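Long-range contact in uncharacterized Thioredoxin-like protein (Aeropyrum pernix, PDB 3HA9), which is of unknown function but has a thioredoxin-like fold and may act as an oxidoreductase: residues M55-I69 and T148-K160. Numbering follows the deposited sequence. Where two conformers were deposited one is given.
Sequences MADLLDRLTEKYREI and TTPSLGELESVIK
Leu62 sits as a knob in a hole formed by Leu152, Leu155, Glu156 and Ile159, where two helices of the thioredoxin-like fold pack side by side on the central sheet. The axes of helices 55-65 and 152-160 run 30° apart, 11.0 Å at closest approach. Leu62 forks: CD1 presses on Leu155 CD1 at 3.7 Å, while CD2 meets Ile159 CD1. One turn earlier, Leu58 CD1 fills the hollow at the start of helix 152-160, against Leu152 N and CB. Met55, bent at chi2 (54°), lays CE 3.5 Å from Pro150 O. Ile69 CD1, ending the turn after the helix, abuts Ile159 CD1, while Ile136 of strand 133-138 backs Leu155. Ile159 CG2 lies 3.6 Å from the centroid of the Tyr66 ring, nearly on its normal, a CH-pi contact; Lys65 CG meets the opposite face, offset toward the rim. A leucine in place of Tyr66 would probably leave Ile159 CG2 without its flat seat and Glu156 OE1 without its hydroxyl donor. Glu156 bridges both neighbours: OE2 takes Lys65 NZ at 2.8 Å in a salt bridge, and OE1 accepts Tyr66 OH through its syn lone pair at 2.6 Å, the carboxylate turned 82° from the ring.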
loop_
_atom_site.group_PDB
_atom_site.type_symbol
_atom_site.label_atom_id
_atom_site.label_comp_id
_atom_site.label_asym_id
_atom_site.label_seq_id
_atom_site.Cartn_x
_atom_site.Cartn_y
_atom_site.Cartn_z
ATOM N N MET A 55 11.378 2.793 -7.155
ATOM C CA MET A 55 10.044 2.157 -7.148
ATOM C C MET A 55 8.978 3.074 -7.751
ATOM O O MET A 55 8.094 2.619 -8.475
ATOM C CB MET A 55 9.621 1.697 -5.729
ATOM C CG MET A 55 8.323 0.859 -5.719
ATOM S SD MET A 55 8.281 -0.613 -6.801
ATOM C CE MET A 55 9.613 -1.498 -6.085
ATOM N N ALA A 56 9.057 4.373 -7.462
ATOM C CA ALA A 56 8.070 5.306 -8.005
ATOM C C ALA A 56 8.152 5.315 -9.536
ATOM O O ALA A 56 7.133 5.316 -10.225
ATOM C CB ALA A 56 8.276 6.714 -7.438
ATOM N N ASP A 57 9.378 5.264 -10.041
ATOM C CA ASP A 57 9.626 5.179 -11.490
ATOM C C ASP A 57 8.892 3.978 -12.111
ATOM O O ASP A 57 8.180 4.128 -13.110
ATOM C CB ASP A 57 11.135 5.161 -11.752
ATOM C CG ASP A 57 11.486 4.987 -13.233
ATOM O OD1 ASP A 57 11.823 5.998 -13.887
ATOM O OD2 ASP A 57 11.442 3.838 -13.738
ATOM N N LEU A 58 9.008 2.814 -11.470
ATOM C CA LEU A 58 8.347 1.598 -11.951
ATOM C C LEU A 58 6.833 1.679 -11.937
ATOM O O LEU A 58 6.186 1.310 -12.912
ATOM C CB LEU A 58 8.803 0.370 -11.166
ATOM C CG LEU A 58 10.271 -0.004 -11.273
ATOM C CD1 LEU A 58 10.462 -1.433 -10.768
ATOM C CD2 LEU A 58 10.740 0.118 -12.732
ATOM N N LEU A 59 6.276 2.144 -10.825
ATOM C CA LEU A 59 4.837 2.281 -10.707
ATOM C C LEU A 59 4.233 3.297 -11.703
ATOM O O LEU A 59 3.111 3.123 -12.177
ATOM C CB LEU A 59 4.483 2.608 -9.255
ATOM C CG LEU A 59 4.841 1.506 -8.247
ATOM C CD1 LEU A 59 4.631 2.015 -6.790
ATOM C CD2 LEU A 59 3.998 0.265 -8.500
ATOM N N ASP A 60 4.990 4.343 -12.027
ATOM C CA ASP A 60 4.558 5.329 -13.034
ATOM C C ASP A 60 4.359 4.665 -14.384
ATOM O O ASP A 60 3.342 4.871 -15.068
ATOM C CB ASP A 60 5.620 6.427 -13.190
ATOM C CG ASP A 60 5.659 7.386 -12.024
ATOM O OD1 ASP A 60 4.671 7.481 -11.266
ATOM O OD2 ASP A 60 6.706 8.058 -11.862
ATOM N N ARG A 61 5.343 3.866 -14.762
ATOM C CA ARG A 61 5.305 3.204 -16.053
ATOM C C ARG A 61 4.207 2.166 -16.084
ATOM O O ARG A 61 3.490 2.068 -17.077
ATOM C CB ARG A 61 6.664 2.582 -16.374
ATOM C CG ARG A 61 7.697 3.639 -16.705
ATOM C CD ARG A 61 9.080 3.217 -16.271
ATOM N NE ARG A 61 9.584 2.117 -17.086
ATOM C CZ ARG A 61 10.768 1.548 -16.902
ATOM N NH1 ARG A 61 11.572 1.978 -15.939
ATOM N NH2 ARG A 61 11.142 0.548 -17.680
ATOM N N LEU A 62 4.042 1.418 -14.989
ATOM C CA LEU A 62 3.005 0.387 -14.952
ATOM C C LEU A 62 1.610 1.011 -14.973
ATOM O O LEU A 62 0.701 0.484 -15.617
ATOM C CB LEU A 62 3.200 -0.541 -13.744
ATOM C CG LEU A 62 4.446 -1.429 -13.875
ATOM C CD1 LEU A 62 4.871 -1.988 -12.532
ATOM C CD2 LEU A 62 4.200 -2.550 -14.873
ATOM N N THR A 63 1.462 2.150 -14.292
ATOM C CA THR A 63 0.218 2.923 -14.307
ATOM C C THR A 63 -0.148 3.356 -15.726
ATOM O O THR A 63 -1.308 3.223 -16.148
ATOM C CB THR A 63 0.326 4.169 -13.397
ATOM O OG1 THR A 63 0.426 3.745 -12.033
ATOM C CG2 THR A 63 -0.899 5.072 -13.548
ATOM N N GLU A 64 0.841 3.873 -16.450
ATOM C CA GLU A 64 0.630 4.341 -17.826
ATOM C C GLU A 64 0.318 3.175 -18.766
ATOM O O GLU A 64 -0.542 3.300 -19.649
ATOM C CB GLU A 64 1.835 5.137 -18.329
ATOM C CG GLU A 64 1.470 6.281 -19.297
ATOM C CD GLU A 64 1.795 5.986 -20.752
ATOM O OE1 GLU A 64 1.178 5.080 -21.357
ATOM O OE2 GLU A 64 2.660 6.687 -21.312
ATOM N N LYS A 65 0.998 2.048 -18.556
ATOM C CA LYS A 65 0.825 0.844 -19.388
ATOM C C LYS A 65 -0.498 0.109 -19.130
ATOM O O LYS A 65 -1.172 -0.317 -20.083
ATOM C CB LYS A 65 2.014 -0.112 -19.187
ATOM C CG LYS A 65 2.031 -1.338 -20.100
ATOM C CD LYS A 65 3.320 -2.147 -19.920
ATOM C CE LYS A 65 3.358 -3.339 -20.874
ATOM N NZ LYS A 65 4.659 -4.070 -20.829
ATOM N N TYR A 66 -0.862 -0.038 -17.855
ATOM C CA TYR A 66 -2.072 -0.771 -17.464
ATOM C C TYR A 66 -3.085 0.112 -16.748
ATOM O O TYR A 66 -2.930 0.405 -15.555
ATOM C CB TYR A 66 -1.720 -1.950 -16.553
ATOM C CG TYR A 66 -0.759 -2.938 -17.167
ATOM C CD1 TYR A 66 -1.202 -3.886 -18.092
ATOM C CD2 TYR A 66 0.590 -2.936 -16.823
ATOM C CE1 TYR A 66 -0.320 -4.797 -18.663
ATOM C CE2 TYR A 66 1.480 -3.853 -17.384
ATOM C CZ TYR A 66 1.018 -4.776 -18.300
ATOM O OH TYR A 66 1.888 -5.682 -18.867
ATOM N N ARG A 67 -4.132 0.507 -17.472
ATOM C CA ARG A 67 -5.178 1.371 -16.915
ATOM C C ARG A 67 -5.961 0.716 -15.785
ATOM O O ARG A 67 -6.653 1.401 -15.025
ATOM C CB ARG A 67 -6.135 1.858 -18.014
ATOM C CG ARG A 67 -6.932 0.774 -18.723
ATOM C CD ARG A 67 -7.992 1.397 -19.650
ATOM N NE ARG A 67 -9.122 1.947 -18.890
ATOM C CZ ARG A 67 -9.944 2.895 -19.340
ATOM N NH1 ARG A 67 -9.766 3.421 -20.551
ATOM N NH2 ARG A 67 -10.946 3.324 -18.575
ATOM N N GLU A 68 -5.870 -0.607 -15.684
ATOM C CA GLU A 68 -6.609 -1.318 -14.649
ATOM C C GLU A 68 -5.881 -1.385 -13.306
ATOM O O GLU A 68 -6.419 -1.899 -12.341
ATOM C CB GLU A 68 -7.054 -2.706 -15.120
ATOM C CG GLU A 68 -8.287 -2.672 -16.015
ATOM C CD GLU A 68 -9.468 -1.919 -15.392
ATOM O OE1 GLU A 68 -9.721 -2.069 -14.169
ATOM O OE2 GLU A 68 -10.147 -1.177 -16.130
ATOM N N ILE A 69 -4.667 -0.856 -13.245
ATOM C CA ILE A 69 -3.940 -0.764 -11.971
ATOM C C ILE A 69 -4.289 0.516 -11.205
ATOM O O ILE A 69 -4.301 1.619 -11.784
ATOM C CB ILE A 69 -2.410 -0.789 -12.178
ATOM C CG1 ILE A 69 -1.967 -2.147 -12.702
ATOM C CG2 ILE A 69 -1.662 -0.408 -10.868
ATOM C CD1 ILE A 69 -0.534 -2.153 -13.162
ATOM N N THR A 148 9.351 -6.969 -0.261
ATOM C CA THR A 148 10.189 -5.776 -0.319
ATOM C C THR A 148 10.836 -5.637 -1.697
ATOM O O THR A 148 11.289 -6.624 -2.289
ATOM C CB THR A 148 11.272 -5.789 0.784
ATOM O OG1 THR A 148 10.640 -5.747 2.066
ATOM C CG2 THR A 148 12.161 -4.578 0.669
ATOM N N THR A 149 10.833 -4.404 -2.201
ATOM C CA THR A 149 11.517 -4.023 -3.444
ATOM C C THR A 149 11.463 -5.094 -4.548
ATOM O O THR A 149 12.510 -5.630 -4.941
ATOM C CB THR A 149 12.995 -3.586 -3.176
ATOM O OG1 THR A 149 13.726 -4.673 -2.580
ATOM C CG2 THR A 149 13.047 -2.358 -2.257
ATOM N N PRO A 150 10.249 -5.426 -5.040
ATOM C CA PRO A 150 10.200 -6.343 -6.186
ATOM C C PRO A 150 10.766 -5.689 -7.445
ATOM O O PRO A 150 10.690 -4.472 -7.588
ATOM C CB PRO A 150 8.700 -6.592 -6.367
ATOM C CG PRO A 150 8.042 -5.393 -5.764
ATOM C CD PRO A 150 8.892 -5.053 -4.585
ATOM N N SER A 151 11.325 -6.490 -8.350
ATOM C CA SER A 151 11.843 -5.966 -9.608
ATOM C C SER A 151 10.716 -5.670 -10.598
ATOM O O SER A 151 9.589 -6.130 -10.411
ATOM C CB SER A 151 12.795 -6.981 -10.229
ATOM O OG SER A 151 12.073 -8.127 -10.656
ATOM N N LEU A 152 11.027 -4.913 -11.656
ATOM C CA LEU A 152 10.049 -4.634 -12.718
ATOM C C LEU A 152 9.528 -5.931 -13.336
ATOM O O LEU A 152 8.328 -6.065 -13.594
ATOM C CB LEU A 152 10.652 -3.735 -13.817
ATOM C CG LEU A 152 9.734 -3.374 -14.990
ATOM C CD1 LEU A 152 8.426 -2.757 -14.496
ATOM C CD2 LEU A 152 10.435 -2.435 -15.990
ATOM N N GLY A 153 10.446 -6.868 -13.582
ATOM C CA GLY A 153 10.109 -8.183 -14.111
ATOM C C GLY A 153 9.094 -8.924 -13.259
ATOM O O GLY A 153 8.151 -9.525 -13.788
ATOM N N GLU A 154 9.279 -8.863 -11.936
ATOM C CA GLU A 154 8.369 -9.518 -10.992
ATOM C C GLU A 154 6.988 -8.881 -11.039
ATOM O O GLU A 154 5.976 -9.588 -11.105
ATOM C CB GLU A 154 8.922 -9.471 -9.567
ATOM C CG GLU A 154 10.273 -10.112 -9.403
ATOM C CD GLU A 154 10.705 -10.182 -7.962
ATOM O OE1 GLU A 154 10.322 -11.166 -7.293
ATOM O OE2 GLU A 154 11.434 -9.271 -7.499
ATOM N N LEU A 155 6.951 -7.548 -11.027
ATOM C CA LEU A 155 5.689 -6.815 -11.076
ATOM C C LEU A 155 4.931 -7.116 -12.378
ATOM O O LEU A 155 3.741 -7.429 -12.347
ATOM C CB LEU A 155 5.934 -5.308 -10.935
ATOM C CG LEU A 155 6.527 -4.797 -9.620
ATOM C CD1 LEU A 155 6.976 -3.342 -9.804
ATOM C CD2 LEU A 155 5.534 -4.910 -8.469
ATOM N N GLU A 156 5.636 -7.041 -13.510
ATOM C CA GLU A 156 5.053 -7.350 -14.818
ATOM C C GLU A 156 4.437 -8.747 -14.846
ATOM O O GLU A 156 3.289 -8.916 -15.277
ATOM C CB GLU A 156 6.103 -7.236 -15.935
ATOM C CG GLU A 156 6.315 -5.818 -16.453
ATOM C CD GLU A 156 5.317 -5.394 -17.537
ATOM O OE1 GLU A 156 4.218 -5.989 -17.651
ATOM O OE2 GLU A 156 5.629 -4.439 -18.273
ATOM N N SER A 157 5.214 -9.731 -14.396
ATOM C CA SER A 157 4.762 -11.122 -14.354
ATOM C C SER A 157 3.454 -11.247 -13.579
ATOM O O SER A 157 2.532 -11.932 -14.011
ATOM C CB SER A 157 5.831 -12.025 -13.739
ATOM O OG SER A 157 5.315 -13.322 -13.480
ATOM N N VAL A 158 3.383 -10.569 -12.432
ATOM C CA VAL A 158 2.189 -10.596 -11.594
ATOM C C VAL A 158 0.976 -9.963 -12.313
ATOM O O VAL A 158 -0.096 -10.570 -12.375
ATOM C CB VAL A 158 2.468 -9.948 -10.194
ATOM C CG1 VAL A 158 1.193 -9.748 -9.420
ATOM C CG2 VAL A 158 3.456 -10.803 -9.394
ATOM N N ILE A 159 1.156 -8.766 -12.873
ATOM C CA ILE A 159 0.075 -8.035 -13.550
ATOM C C ILE A 159 -0.444 -8.806 -14.773
ATOM O O ILE A 159 -1.643 -8.799 -15.059
ATOM C CB ILE A 159 0.523 -6.591 -13.945
ATOM C CG1 ILE A 159 0.753 -5.752 -12.684
ATOM C CG2 ILE A 159 -0.526 -5.896 -14.817
ATOM C CD1 ILE A 159 1.902 -4.752 -12.782
ATOM N N LYS A 160 0.470 -9.477 -15.468
ATOM C CA LYS A 160 0.137 -10.220 -16.684
ATOM C C LYS A 160 -0.723 -11.445 -16.369
ATOM O O LYS A 160 -1.675 -11.739 -17.095
ATOM C CB LYS A 160 1.410 -10.629 -17.430
#